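Local coordinates for protein BpsB (PgaB), Poly-beta-1,6-N-acetyl-D-glucosamine N-deacetylase (Bordetella bronchiseptica RB50, PDB 5BU6) that deacetylates the biofilm polysaccharide poly-beta-1,6-N-acetyl-D-glucosamine, probably by the metal-dependent mechanism of family 4 carbohydrate esterases, at residues H156-G161 against A194-D199; A173-Q178 against Y222-R227; A190-R195 against R227-V232; V108-T113 against M135-L140; V213-I218 against V236-G241. The protein carries 5 engineered substitutions. All coordinates share one frame; numbering follows the deposited sequence.

Interaction 1 of 5, residues H156-G161 against A194-D199; sequences HNLHRG and ARVRQD. With NI (nickel (II) ion), chain C.
The Asp199 side chain projects from helix 189-211 with CG anti to the backbone N (chi1 -171°), and its carboxylate reaches the start of loop 156-161, where two successive main-chain N-H groups take one oxygen each. His156 N meets Asp199 OD1 at 2.7 Å from above the carboxylate plane. Asn157 N meets Asp199 OD2 at 2.6 Å on its syn lone pair, and both bonds are fairly straight. Leu158 lies alongside, sliding past Asp199 in the opposite direction so that Leu158 CG is 3.5 Å from Asp199 CG. Its methyls then part: Leu158 CD1 faces Val196 CG1 at 4.4 Å, while Leu158 CD2 crosses obliquely to Arg195 NH1 at 3.8 Å. This loop carries part of the Asp-His-His metal triad characteristic of family 4 carbohydrate esterases: His159, centred on an inverse gamma turn, makes no contact with segment 194-199 and binds nickel through NE2 at 2.1 Å, beside Asp84, His154 and two waters. Asp199 thus fixes backbone only a few residues from a ligand of the metal. The His156 ring, anti to its backbone N, leads away from the helix segment, and its ND1 bonds to Thr110 OG1. Arg195 spends its charge on Glu187, with NH1 also bonded to Ala173 O. Within the loop, Arg160 NE closes back on Asn157 O at 3.0 Å, approaching from above the carbonyl plane.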
# COMPACT_ATOMS: atom_id res chain seq x y z
N HIS A 156 6.58 -6.17 5.53
CA HIS A 156 6.50 -7.58 5.93
C HIS A 156 5.58 -7.68 7.14
O HIS A 156 4.53 -8.27 7.07
CB HIS A 156 7.88 -8.17 6.25
CG HIS A 156 7.86 -9.62 6.64
ND1 HIS A 156 7.37 -10.60 5.82
CD2 HIS A 156 8.26 -10.24 7.78
CE1 HIS A 156 7.47 -11.77 6.42
NE2 HIS A 156 8.00 -11.58 7.62
N ASN A 157 5.98 -7.06 8.24
CA ASN A 157 5.19 -7.12 9.46
C ASN A 157 5.10 -5.76 10.15
O ASN A 157 5.26 -5.64 11.34
CB ASN A 157 5.79 -8.16 10.41
CG ASN A 157 4.88 -8.52 11.56
OD1 ASN A 157 3.65 -8.34 11.49
ND2 ASN A 157 5.47 -9.01 12.64
N LEU A 158 4.85 -4.70 9.38
CA LEU A 158 4.69 -3.38 10.00
C LEU A 158 3.24 -2.93 9.95
O LEU A 158 2.93 -1.79 10.30
CB LEU A 158 5.56 -2.35 9.30
CG LEU A 158 7.06 -2.67 9.35
CD1 LEU A 158 7.79 -1.61 8.56
CD2 LEU A 158 7.56 -2.73 10.78
N HIS A 159 2.35 -3.81 9.51
CA HIS A 159 0.94 -3.44 9.36
C HIS A 159 0.19 -3.73 10.67
O HIS A 159 -0.79 -4.48 10.69
CB HIS A 159 0.32 -4.19 8.17
CG HIS A 159 -0.85 -3.48 7.55
ND1 HIS A 159 -1.96 -3.10 8.28
CD2 HIS A 159 -1.10 -3.11 6.28
CE1 HIS A 159 -2.83 -2.51 7.48
NE2 HIS A 159 -2.34 -2.50 6.26
N ARG A 160 0.67 -3.14 11.76
CA ARG A 160 0.10 -3.39 13.07
C ARG A 160 0.59 -2.34 14.04
O ARG A 160 1.47 -1.54 13.72
CB ARG A 160 0.50 -4.77 13.57
CG ARG A 160 2.01 -4.89 13.68
CD ARG A 160 2.52 -6.25 14.09
NE ARG A 160 3.98 -6.23 13.96
CZ ARG A 160 4.84 -6.01 14.95
NH1 ARG A 160 6.14 -5.98 14.69
NH2 ARG A 160 4.42 -5.84 16.20
N GLY A 161 0.01 -2.36 15.24
CA GLY A 161 0.43 -1.45 16.29
C GLY A 161 1.45 -2.11 17.18
O GLY A 161 1.44 -3.33 17.35
N ALA A 194 17.41 -0.96 12.06
CA ALA A 194 17.63 -2.37 11.71
C ALA A 194 16.32 -3.14 11.55
O ALA A 194 16.14 -3.90 10.59
CB ALA A 194 18.51 -3.03 12.74
N ARG A 195 15.40 -2.96 12.49
CA ARG A 195 14.11 -3.65 12.41
C ARG A 195 13.36 -3.25 11.15
O ARG A 195 12.90 -4.12 10.39
CB ARG A 195 13.27 -3.37 13.67
CG ARG A 195 11.88 -4.01 13.67
CD ARG A 195 11.19 -3.87 15.05
NE ARG A 195 11.02 -2.47 15.46
CZ ARG A 195 10.05 -1.68 15.01
NH1 ARG A 195 9.15 -2.14 14.16
NH2 ARG A 195 9.97 -0.42 15.43
N VAL A 196 13.23 -1.95 10.88
CA VAL A 196 12.52 -1.52 9.69
C VAL A 196 13.23 -1.96 8.41
O VAL A 196 12.59 -2.40 7.46
CB VAL A 196 12.33 0.00 9.66
CG1 VAL A 196 11.69 0.42 8.36
CG2 VAL A 196 11.49 0.46 10.85
N ARG A 197 14.57 -1.86 8.38
CA ARG A 197 15.31 -2.32 7.20
C ARG A 197 15.10 -3.79 6.88
O ARG A 197 14.81 -4.14 5.74
CB ARG A 197 16.81 -2.07 7.37
CG ARG A 197 17.55 -2.08 6.04
CD ARG A 197 19.05 -1.92 6.24
NE ARG A 197 19.42 -0.61 6.74
CZ ARG A 197 19.75 -0.35 8.00
NH1 ARG A 197 19.75 -1.32 8.90
NH2 ARG A 197 20.08 0.88 8.37
N GLN A 198 15.27 -4.65 7.88
CA GLN A 198 15.08 -6.08 7.71
C GLN A 198 13.67 -6.39 7.25
O GLN A 198 13.47 -7.24 6.39
CB GLN A 198 15.40 -6.82 9.01
CG GLN A 198 15.29 -8.34 8.91
CD GLN A 198 16.49 -8.98 8.23
OE1 GLN A 198 16.67 -8.87 7.01
NE2 GLN A 198 17.31 -9.67 9.01
N ASP A 199 12.69 -5.69 7.81
CA ASP A 199 11.30 -5.85 7.38
C ASP A 199 11.13 -5.57 5.89
O ASP A 199 10.58 -6.39 5.16
CB ASP A 199 10.38 -4.92 8.17
CG ASP A 199 8.92 -5.20 7.91
OD1 ASP A 199 8.41 -4.75 6.86
OD2 ASP A 199 8.29 -5.89 8.75
NI NI C . -3.17 -1.62 4.57
O HOH W 1 -4.20 -0.79 2.91
O HOH W 2 -5.17 -1.59 5.42

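Interaction 2 of 5, residues A173-Q178 against Y222-R227; sequences AASSRQ and YGAHNR
Two irregular segments of the polysaccharide deacetylase domain pass closest at Ser175 and His225, whose CA atoms are 5.4 Å apart, with 173-175 holding helical backbone angles and 222-227 running as loop up to helix 227-235. The touching is done by small groups. Ser175 CB meets Ala224 CB at 4.0 Å, and the methyl of Ala174 comes to 3.9 Å (CB) from the carbonyl oxygen of Ala224. Ser175 OG sits in the crowded position between N and C, where it bonds to Pro172 O. Asn226 has its CG in the same crowded position (chi1 54°), which brings ND2 to 3.2 Å from Ser175 O; the firm partner of that ND2 is Tyr192 OH. Asn226 is the N-cap of helix 227-235: its OD1 caps a backbone N in the first turn, and Asn226 N bonds in turn to Thr229 OG1. His225 points away, its ND1 making a weak 3.4 Å bond to Gly223 O. The bonds at both ends of the Asn226 amide point to one orientation: oxygen to the helix start, where its partial negative charge would interact favourably with the positive end of the helix dipole, and nitrogen to Tyr192 and segment 173-178.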
# COMPACT_ATOMS: atom_id res chain seq x y z
N ALA A 173 3.75 0.41 13.80
CA ALA A 173 5.01 -0.32 13.97
C ALA A 173 6.20 0.33 13.27
O ALA A 173 7.33 0.18 13.73
CB ALA A 173 4.85 -1.75 13.48
N ALA A 174 5.95 1.02 12.16
CA ALA A 174 7.07 1.56 11.38
C ALA A 174 7.56 2.90 11.89
O ALA A 174 8.71 3.28 11.67
CB ALA A 174 6.67 1.68 9.90
N SER A 175 6.68 3.63 12.57
CA SER A 175 6.98 5.01 12.92
C SER A 175 7.67 5.13 14.26
O SER A 175 8.64 5.88 14.42
CB SER A 175 5.68 5.83 12.93
OG SER A 175 4.83 5.43 14.00
N SER A 176 7.18 4.39 15.24
CA SER A 176 7.61 4.58 16.61
C SER A 176 8.83 3.74 16.97
O SER A 176 8.99 2.61 16.51
CB SER A 176 6.46 4.25 17.56
OG SER A 176 5.95 2.95 17.33
N ARG A 177 9.70 4.32 17.80
CA ARG A 177 10.68 3.52 18.52
C ARG A 177 9.92 2.77 19.61
O ARG A 177 9.39 3.37 20.54
CB ARG A 177 11.80 4.39 19.10
CG ARG A 177 12.88 4.72 18.08
CD ARG A 177 13.88 5.75 18.60
NE ARG A 177 13.27 7.07 18.79
CZ ARG A 177 12.96 7.90 17.80
NH1 ARG A 177 13.18 7.56 16.54
NH2 ARG A 177 12.41 9.08 18.07
N GLN A 178 9.84 1.45 19.46
CA GLN A 178 8.96 0.67 20.32
C GLN A 178 9.55 0.39 21.70
O GLN A 178 10.77 0.24 21.87
CB GLN A 178 8.58 -0.65 19.63
CG GLN A 178 9.68 -1.69 19.61
CD GLN A 178 9.22 -3.01 19.02
OE1 GLN A 178 8.03 -3.31 19.00
NE2 GLN A 178 10.18 -3.81 18.55
N TYR A 222 -0.88 2.61 7.30
CA TYR A 222 -1.40 3.72 8.07
C TYR A 222 -0.76 5.05 7.66
O TYR A 222 -0.89 6.03 8.38
CB TYR A 222 -1.21 3.48 9.57
CG TYR A 222 -1.54 2.07 9.99
CD1 TYR A 222 -2.85 1.61 9.97
CD2 TYR A 222 -0.55 1.19 10.42
CE1 TYR A 222 -3.17 0.32 10.36
CE2 TYR A 222 -0.85 -0.10 10.81
CZ TYR A 222 -2.16 -0.53 10.78
OH TYR A 222 -2.48 -1.80 11.17
N GLY A 223 -0.08 5.08 6.52
CA GLY A 223 0.65 6.27 6.09
C GLY A 223 1.79 6.65 7.02
O GLY A 223 2.26 7.80 7.01
N ALA A 224 2.24 5.70 7.84
CA ALA A 224 3.22 6.01 8.88
C ALA A 224 4.66 5.84 8.39
O ALA A 224 5.10 4.74 8.05
CB ALA A 224 2.99 5.18 10.10
N HIS A 225 5.39 6.95 8.37
CA HIS A 225 6.76 6.94 7.92
C HIS A 225 7.44 8.20 8.42
O HIS A 225 6.77 9.14 8.88
CB HIS A 225 6.82 6.85 6.38
CG HIS A 225 6.49 8.13 5.69
ND1 HIS A 225 5.25 8.73 5.78
CD2 HIS A 225 7.24 8.95 4.92
CE1 HIS A 225 5.25 9.86 5.10
NE2 HIS A 225 6.45 10.02 4.57
N ASN A 226 8.76 8.22 8.38
CA ASN A 226 9.50 9.40 8.80
C ASN A 226 10.84 9.45 8.10
O ASN A 226 11.09 8.67 7.18
CB ASN A 226 9.69 9.42 10.33
CG ASN A 226 10.31 8.14 10.87
OD1 ASN A 226 11.29 7.63 10.33
ND2 ASN A 226 9.75 7.62 11.96
N ARG A 227 11.70 10.36 8.53
CA ARG A 227 13.03 10.52 7.96
C ARG A 227 13.81 9.21 7.96
O ARG A 227 14.42 8.83 6.96
CB ARG A 227 13.80 11.59 8.73
CG ARG A 227 14.49 12.61 7.86
CD ARG A 227 15.63 11.96 7.10
NE ARG A 227 16.33 12.91 6.25
CZ ARG A 227 17.45 12.63 5.59
NH1 ARG A 227 18.00 11.42 5.69
NH2 ARG A 227 18.03 13.56 4.84

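Interaction 3 of 5, residues A190-R195 against R227-V232; sequences AEYRAR and RDTDQV
Helical segments 190-195 and 227-232 cross at -49°, their axes 10.0 Å apart at closest approach, with Arg193 and Asp228 the nearest residues by CA. Arg193 carries the contact. Its chain, extended from CG to NE, reaches across to the second helix and puts one nitrogen, NH2, between two acceptors. Arg193 NH2 to Gln231 OE1 is a very short 2.5 Å bond, lying in the guanidinium plane but striking the amide from well above its carbonyl plane, 60° out. Arg193 NH2 to Asp228 OD1, at 2.9 Å, is a salt bridge with a weak hydrogen-bond angle, the guanidinium and carboxylate planes standing 69° apart. Val232 CG2 packs against the Arg193 backbone, 3.9 Å from Arg193 O. On the other flank, Tyr192, with CG anti to its backbone N, lays CE2 at 3.9 Å from Asp228 CB and its OH at 3.3 Å from Thr229 CG2. That hydroxyl is bonded to Ala174 O and to Asn226 ND2, so it also ties this pair of helices of the polysaccharide deacetylase domain to the adjoining loops. Gln231 fits tightly, its NE2 3.1 Å from Arg193 NH1, donor facing donor. Arg193 NH2 is thus shared between a neutral amide oxygen at a good angle and a carboxylate at a poor one, so Asp228 probably contributes mainly charge, with Glu235 a long, weak second partner.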
# COMPACT_ATOMS: atom_id res chain seq x y z
N ALA A 190 19.72 2.69 16.24
CA ALA A 190 20.29 1.58 15.48
C ALA A 190 19.36 0.38 15.43
O ALA A 190 19.13 -0.18 14.37
CB ALA A 190 21.63 1.19 16.06
N GLU A 191 18.82 -0.02 16.59
CA GLU A 191 17.87 -1.13 16.66
C GLU A 191 16.62 -0.87 15.82
O GLU A 191 16.14 -1.74 15.08
CB GLU A 191 17.46 -1.39 18.11
CG GLU A 191 18.59 -1.87 19.01
CD GLU A 191 18.19 -1.91 20.48
OE1 GLU A 191 17.16 -1.30 20.85
OE2 GLU A 191 18.90 -2.55 21.28
N TYR A 192 16.10 0.35 15.94
CA TYR A 192 14.90 0.74 15.20
C TYR A 192 15.12 0.68 13.69
O TYR A 192 14.33 0.08 12.96
CB TYR A 192 14.49 2.15 15.62
CG TYR A 192 13.47 2.81 14.75
CD1 TYR A 192 12.24 2.20 14.49
CD2 TYR A 192 13.71 4.07 14.22
CE1 TYR A 192 11.29 2.84 13.68
CE2 TYR A 192 12.78 4.70 13.44
CZ TYR A 192 11.57 4.09 13.17
OH TYR A 192 10.66 4.76 12.39
N ARG A 193 16.21 1.29 13.22
CA ARG A 193 16.54 1.28 11.80
C ARG A 193 16.69 -0.15 11.29
O ARG A 193 16.16 -0.49 10.23
CB ARG A 193 17.84 2.06 11.54
CG ARG A 193 17.65 3.56 11.47
CD ARG A 193 18.99 4.30 11.34
NE ARG A 193 18.76 5.69 10.96
CZ ARG A 193 18.76 6.13 9.70
NH1 ARG A 193 19.00 5.29 8.71
NH2 ARG A 193 18.52 7.41 9.45
N ALA A 194 17.41 -0.96 12.06
CA ALA A 194 17.63 -2.37 11.71
C ALA A 194 16.32 -3.14 11.55
O ALA A 194 16.14 -3.90 10.59
CB ALA A 194 18.51 -3.03 12.74
N ARG A 195 15.40 -2.96 12.49
CA ARG A 195 14.11 -3.65 12.41
C ARG A 195 13.36 -3.25 11.15
O ARG A 195 12.90 -4.12 10.39
CB ARG A 195 13.27 -3.37 13.67
CG ARG A 195 11.88 -4.01 13.67
CD ARG A 195 11.19 -3.87 15.05
NE ARG A 195 11.02 -2.47 15.46
CZ ARG A 195 10.05 -1.68 15.01
NH1 ARG A 195 9.15 -2.14 14.16
NH2 ARG A 195 9.97 -0.42 15.43
N ARG A 227 11.70 10.36 8.53
CA ARG A 227 13.03 10.52 7.96
C ARG A 227 13.81 9.21 7.96
O ARG A 227 14.42 8.83 6.96
CB ARG A 227 13.80 11.59 8.73
CG ARG A 227 14.49 12.61 7.86
CD ARG A 227 15.63 11.96 7.10
NE ARG A 227 16.33 12.91 6.25
CZ ARG A 227 17.45 12.63 5.59
NH1 ARG A 227 18.00 11.42 5.69
NH2 ARG A 227 18.03 13.56 4.84
N ASP A 228 13.78 8.52 9.10
CA ASP A 228 14.53 7.27 9.25
C ASP A 228 14.00 6.16 8.34
O ASP A 228 14.78 5.43 7.74
CB ASP A 228 14.52 6.81 10.71
CG ASP A 228 15.31 7.74 11.62
OD1 ASP A 228 16.39 8.22 11.21
OD2 ASP A 228 14.86 7.99 12.76
N THR A 229 12.68 6.02 8.24
CA THR A 229 12.14 4.96 7.41
C THR A 229 12.37 5.25 5.93
O THR A 229 12.55 4.32 5.15
CB THR A 229 10.63 4.70 7.66
OG1 THR A 229 9.86 5.81 7.19
CG2 THR A 229 10.36 4.51 9.13
N ASP A 230 12.35 6.52 5.54
CA ASP A 230 12.56 6.85 4.13
C ASP A 230 14.01 6.56 3.74
O ASP A 230 14.28 6.07 2.64
CB ASP A 230 12.21 8.31 3.86
CG ASP A 230 10.70 8.58 4.02
OD1 ASP A 230 9.93 7.59 4.02
OD2 ASP A 230 10.30 9.75 4.16
N GLN A 231 14.92 6.83 4.65
CA GLN A 231 16.34 6.58 4.40
C GLN A 231 16.62 5.09 4.28
O GLN A 231 17.36 4.63 3.41
CB GLN A 231 17.18 7.19 5.51
CG GLN A 231 18.67 7.07 5.29
CD GLN A 231 19.45 7.55 6.49
OE1 GLN A 231 18.98 8.40 7.25
NE2 GLN A 231 20.64 6.99 6.68
N VAL A 232 16.00 4.32 5.16
CA VAL A 232 16.15 2.89 5.18
C VAL A 232 15.50 2.24 3.94
O VAL A 232 16.04 1.31 3.36
CB VAL A 232 15.54 2.31 6.48
CG1 VAL A 232 15.07 0.92 6.28
CG2 VAL A 232 16.55 2.41 7.61

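Interaction 4 of 5, residues V108-T113 against M135-L140; sequences VVTSWT and MTWAQL
Thr113 CG2 sits squarely over the six-membered ring of Trp137, 3.6 Å from its centroid and 12° off the normal, a CH-pi contact made with that methyl anti to the backbone N. Thr110 CG2 comes instead to the ring's edge, 4.1 Å from Trp137 CH2. Next to this, Val108 and Leu140 meet tip to tip, Val108 CG2 to Leu140 CD2 at 3.8 Å, and Thr113 CG2 closes the apolar patch at 3.8 Å from Leu140 CD1. With its methyl spent on the ring, Thr113 turns OG1 the other way and donates to a water at 2.5 Å, which in turn donates a hydrogen bond to Met135 O at 2.9 Å. One shell out, Trp137 NE1 bonds to Asp114 OD1 and His210 stacks on the indole, fixing its tilt. The helix bearing Trp137 and Leu140 is started by a capping box: Gln139 N to Thr136 OG1 at 3.2 Å, Thr136 N to Gln139 OE1 at 2.9 Å. Across from it, Val109 O takes the N-H of Trp112 and Thr113, beginning helix 110-113. Strand end, short helix and following helix belong to the parallel beta-alpha architecture of the polysaccharide deacetylase domain, where Trp112 touches the metal ligands Asp84 and His159.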
# COMPACT_ATOMS: atom_id res chain seq x y z
N VAL A 108 1.35 -5.77 -0.96
CA VAL A 108 1.27 -7.04 -0.25
C VAL A 108 1.87 -6.94 1.15
O VAL A 108 2.98 -6.49 1.27
CB VAL A 108 2.04 -8.12 -1.05
CG1 VAL A 108 2.14 -9.42 -0.29
CG2 VAL A 108 1.40 -8.30 -2.43
N VAL A 109 1.14 -7.34 2.19
CA VAL A 109 1.77 -7.48 3.51
C VAL A 109 2.33 -8.89 3.57
O VAL A 109 1.57 -9.86 3.65
CB VAL A 109 0.79 -7.28 4.68
CG1 VAL A 109 1.54 -7.38 6.00
CG2 VAL A 109 0.06 -5.93 4.56
N THR A 110 3.64 -9.04 3.47
CA THR A 110 4.14 -10.37 3.13
C THR A 110 4.08 -11.35 4.31
O THR A 110 4.07 -12.55 4.10
CB THR A 110 5.57 -10.31 2.54
OG1 THR A 110 6.46 -9.65 3.45
CG2 THR A 110 5.56 -9.55 1.21
N SER A 111 4.01 -10.86 5.54
CA SER A 111 3.87 -11.81 6.64
C SER A 111 2.45 -12.42 6.67
O SER A 111 2.23 -13.45 7.31
CB SER A 111 4.20 -11.17 8.00
OG SER A 111 3.18 -10.28 8.40
N TRP A 112 1.51 -11.78 5.98
CA TRP A 112 0.14 -12.28 5.86
C TRP A 112 0.03 -13.26 4.70
O TRP A 112 -0.42 -14.38 4.87
CB TRP A 112 -0.83 -11.10 5.64
CG TRP A 112 -0.94 -10.16 6.78
CD1 TRP A 112 -0.35 -10.27 7.99
CD2 TRP A 112 -1.70 -8.93 6.82
NE1 TRP A 112 -0.68 -9.20 8.79
CE2 TRP A 112 -1.52 -8.37 8.09
CE3 TRP A 112 -2.50 -8.27 5.89
CZ2 TRP A 112 -2.12 -7.17 8.48
CZ3 TRP A 112 -3.11 -7.07 6.28
CH2 TRP A 112 -2.91 -6.54 7.56
N THR A 113 0.42 -12.80 3.52
CA THR A 113 0.47 -13.63 2.32
C THR A 113 1.36 -14.85 2.53
O THR A 113 1.03 -15.96 2.10
CB THR A 113 0.98 -12.78 1.13
OG1 THR A 113 0.10 -11.66 0.97
CG2 THR A 113 1.04 -13.61 -0.20
N MET A 135 -5.15 -13.61 -0.82
CA MET A 135 -4.66 -14.09 -2.10
C MET A 135 -3.45 -14.98 -1.95
O MET A 135 -2.58 -14.74 -1.10
CB MET A 135 -4.26 -12.92 -3.01
CG MET A 135 -5.36 -12.26 -3.72
SD MET A 135 -4.63 -11.00 -4.82
CE MET A 135 -3.94 -9.88 -3.63
N THR A 136 -3.37 -15.99 -2.80
CA THR A 136 -2.18 -16.84 -2.80
C THR A 136 -1.06 -16.22 -3.61
O THR A 136 -1.27 -15.27 -4.37
CB THR A 136 -2.50 -18.24 -3.33
OG1 THR A 136 -2.82 -18.17 -4.72
CG2 THR A 136 -3.68 -18.84 -2.54
N TRP A 137 0.14 -16.73 -3.42
CA TRP A 137 1.28 -16.26 -4.19
C TRP A 137 1.05 -16.51 -5.68
O TRP A 137 1.43 -15.68 -6.51
CB TRP A 137 2.56 -16.94 -3.75
CG TRP A 137 3.22 -16.37 -2.51
CD1 TRP A 137 3.51 -17.04 -1.35
CD2 TRP A 137 3.68 -15.02 -2.32
NE1 TRP A 137 4.12 -16.19 -0.46
CE2 TRP A 137 4.26 -14.96 -1.03
CE3 TRP A 137 3.69 -13.87 -3.12
CZ2 TRP A 137 4.83 -13.79 -0.52
CZ3 TRP A 137 4.25 -12.71 -2.61
CH2 TRP A 137 4.81 -12.68 -1.32
N ALA A 138 0.45 -17.65 -6.00
CA ALA A 138 0.17 -18.00 -7.40
C ALA A 138 -0.76 -16.98 -8.03
O ALA A 138 -0.57 -16.55 -9.18
CB ALA A 138 -0.42 -19.37 -7.49
N GLN A 139 -1.78 -16.58 -7.27
CA GLN A 139 -2.70 -15.54 -7.72
C GLN A 139 -1.99 -14.19 -7.93
O GLN A 139 -2.20 -13.52 -8.94
CB GLN A 139 -3.87 -15.39 -6.73
CG GLN A 139 -4.88 -16.54 -6.84
CD GLN A 139 -5.82 -16.64 -5.65
OE1 GLN A 139 -5.65 -15.95 -4.65
NE2 GLN A 139 -6.80 -17.51 -5.76
N LEU A 140 -1.13 -13.79 -7.00
CA LEU A 140 -0.37 -12.56 -7.18
C LEU A 140 0.54 -12.59 -8.40
O LEU A 140 0.66 -11.60 -9.13
CB LEU A 140 0.49 -12.25 -5.94
CG LEU A 140 -0.31 -11.71 -4.75
CD1 LEU A 140 0.50 -11.89 -3.49
CD2 LEU A 140 -0.65 -10.24 -4.96
O HOH W 3 -2.08 -12.02 -0.28

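Interaction 5 of 5, residues V213-I218 against V236-G241; sequences VTIRSI and VGLNIG
Ile240 O is the best-held polar atom, gripped twice from the neighbouring strand: Ile218 N donates at 2.9 Å nearly along the C=O axis, and Ser217 CA adds a CA-H...O contact to Ile240 O at 3.1 Å. Arg216 O takes a weak 3.3 Å bond from Ile240 N and a better one, 2.8 Å, from a water. That water accepts from Asn239 N, bridging the two segments, and a second water links Ile215 O to Gly237 O. The bonds belong to the short parallel pair 217-219 and 240-242, the two strands of a beta-alpha-beta unit whose crossover is helix 227-235; Gly237, with positive phi, ends that helix as the C-prime residue of a Schellman motif. Side chains settle on two faces. On one, Ser217 CB packs against Ile240 CG2 at 3.7 Å. On the other, Ile218 lies beside Gly241, and Gly241 CA makes a CA-H...O contact with Ile218 O at 3.3 Å. Ahead of the strands, Leu238, with CG anti to the carbonyl carbon, sends CD2 obliquely to Ile215 CD1 at 3.7 Å, and its CD1 turns to Ile218 CB. Arg216 points away, its guanidinium engaged by Gln61 and Glu150. Between these segments one good and one weak backbone bond are supplemented by waters and by the apolar contacts of Ile215, Ile218 and Leu238; a further backbone bond, Ile218 with Leu242, follows just beyond.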
# COMPACT_ATOMS: atom_id res chain seq x y z
N VAL A 213 8.93 -10.95 -9.38
CA VAL A 213 8.88 -9.50 -9.47
C VAL A 213 9.89 -8.81 -8.54
O VAL A 213 9.93 -9.11 -7.36
CB VAL A 213 7.46 -9.01 -9.12
CG1 VAL A 213 7.44 -7.49 -8.95
CG2 VAL A 213 6.48 -9.47 -10.19
N THR A 214 10.69 -7.91 -9.09
CA THR A 214 11.54 -7.04 -8.27
C THR A 214 10.78 -5.76 -7.96
O THR A 214 10.58 -4.94 -8.85
CB THR A 214 12.87 -6.69 -8.99
OG1 THR A 214 13.64 -7.88 -9.19
CG2 THR A 214 13.69 -5.69 -8.18
N ILE A 215 10.36 -5.57 -6.71
CA ILE A 215 9.52 -4.41 -6.40
C ILE A 215 10.40 -3.17 -6.30
O ILE A 215 11.62 -3.28 -6.13
CB ILE A 215 8.74 -4.57 -5.11
CG1 ILE A 215 9.70 -4.71 -3.92
CG2 ILE A 215 7.81 -5.74 -5.20
CD1 ILE A 215 8.99 -4.48 -2.60
N ARG A 216 9.78 -2.01 -6.38
CA ARG A 216 10.52 -0.77 -6.30
C ARG A 216 9.77 0.27 -5.49
O ARG A 216 10.17 1.43 -5.44
CB ARG A 216 10.83 -0.23 -7.70
CG ARG A 216 9.64 -0.28 -8.62
CD ARG A 216 10.02 0.03 -10.06
NE ARG A 216 8.92 -0.32 -10.94
CZ ARG A 216 8.93 -0.18 -12.26
NH1 ARG A 216 7.87 -0.53 -12.97
NH2 ARG A 216 10.01 0.30 -12.87
N SER A 217 8.68 -0.14 -4.85
CA SER A 217 7.85 0.80 -4.12
C SER A 217 7.34 0.22 -2.80
O SER A 217 7.19 -1.01 -2.67
CB SER A 217 6.67 1.23 -5.00
OG SER A 217 5.98 0.10 -5.49
N ILE A 218 7.11 1.10 -1.83
CA ILE A 218 6.52 0.74 -0.53
C ILE A 218 5.31 1.59 -0.28
O ILE A 218 5.34 2.83 -0.44
CB ILE A 218 7.54 0.92 0.63
CG1 ILE A 218 6.84 0.84 1.99
CG2 ILE A 218 8.24 2.26 0.55
CD1 ILE A 218 6.48 -0.55 2.38
N VAL A 236 17.38 -0.18 0.82
CA VAL A 236 17.01 -1.48 0.27
C VAL A 236 16.45 -1.35 -1.15
O VAL A 236 15.96 -2.33 -1.71
CB VAL A 236 15.99 -2.22 1.16
CG1 VAL A 236 16.56 -2.44 2.54
CG2 VAL A 236 14.70 -1.45 1.24
N GLY A 237 16.54 -0.15 -1.73
CA GLY A 237 16.16 0.05 -3.12
C GLY A 237 14.69 0.35 -3.40
O GLY A 237 14.21 0.20 -4.52
N LEU A 238 13.97 0.78 -2.37
CA LEU A 238 12.57 1.13 -2.54
C LEU A 238 12.41 2.64 -2.57
O LEU A 238 12.01 3.24 -1.58
CB LEU A 238 11.73 0.53 -1.42
CG LEU A 238 11.79 -0.99 -1.31
CD1 LEU A 238 10.88 -1.47 -0.20
CD2 LEU A 238 11.42 -1.64 -2.64
N ASN A 239 12.76 3.25 -3.71
CA ASN A 239 12.79 4.71 -3.84
C ASN A 239 11.45 5.34 -4.23
O ASN A 239 11.38 6.52 -4.53
CB ASN A 239 13.83 5.11 -4.87
CG ASN A 239 15.22 4.68 -4.46
OD1 ASN A 239 15.89 3.93 -5.17
ND2 ASN A 239 15.67 5.15 -3.31
N ILE A 240 10.40 4.53 -4.25
CA ILE A 240 9.06 5.05 -4.50
C ILE A 240 8.24 4.76 -3.25
O ILE A 240 8.17 3.61 -2.82
CB ILE A 240 8.40 4.40 -5.74
CG1 ILE A 240 9.16 4.79 -7.01
CG2 ILE A 240 6.91 4.79 -5.82
CD1 ILE A 240 8.62 4.12 -8.25
N GLY A 241 7.67 5.78 -2.64
CA GLY A 241 6.92 5.56 -1.41
C GLY A 241 5.57 6.25 -1.47
O GLY A 241 5.44 7.35 -1.99
O HOH W 4 14.01 -1.96 -6.50
O HOH W 5 12.55 2.53 -6.46

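Interactions 1, 2 and 3 form one connected cluster, with centres 9 to 10 Å apart. Interactions 1 and 3 share helix 189-211, interactions 2 and 3 share Arg227, and Arg195 NH1 to Ala173 O (3.0 Å) ties interaction 1 to interaction 2. Interaction 4 lies about 16 Å from interaction 1, centre to centre, but joins it directly: His156 ND1 to Thr110 OG1 at 2.7 Å, with Val109 against the ring of His159. The Ala224 side chain stands about 11 Å from the nickel bound by His159; a separate nickel lies about 5 Å from the Trp137 side chain. Interaction 5, centred about 15 Å from interactions 1 and 3, touches interaction 1 through Arg197 and Val236.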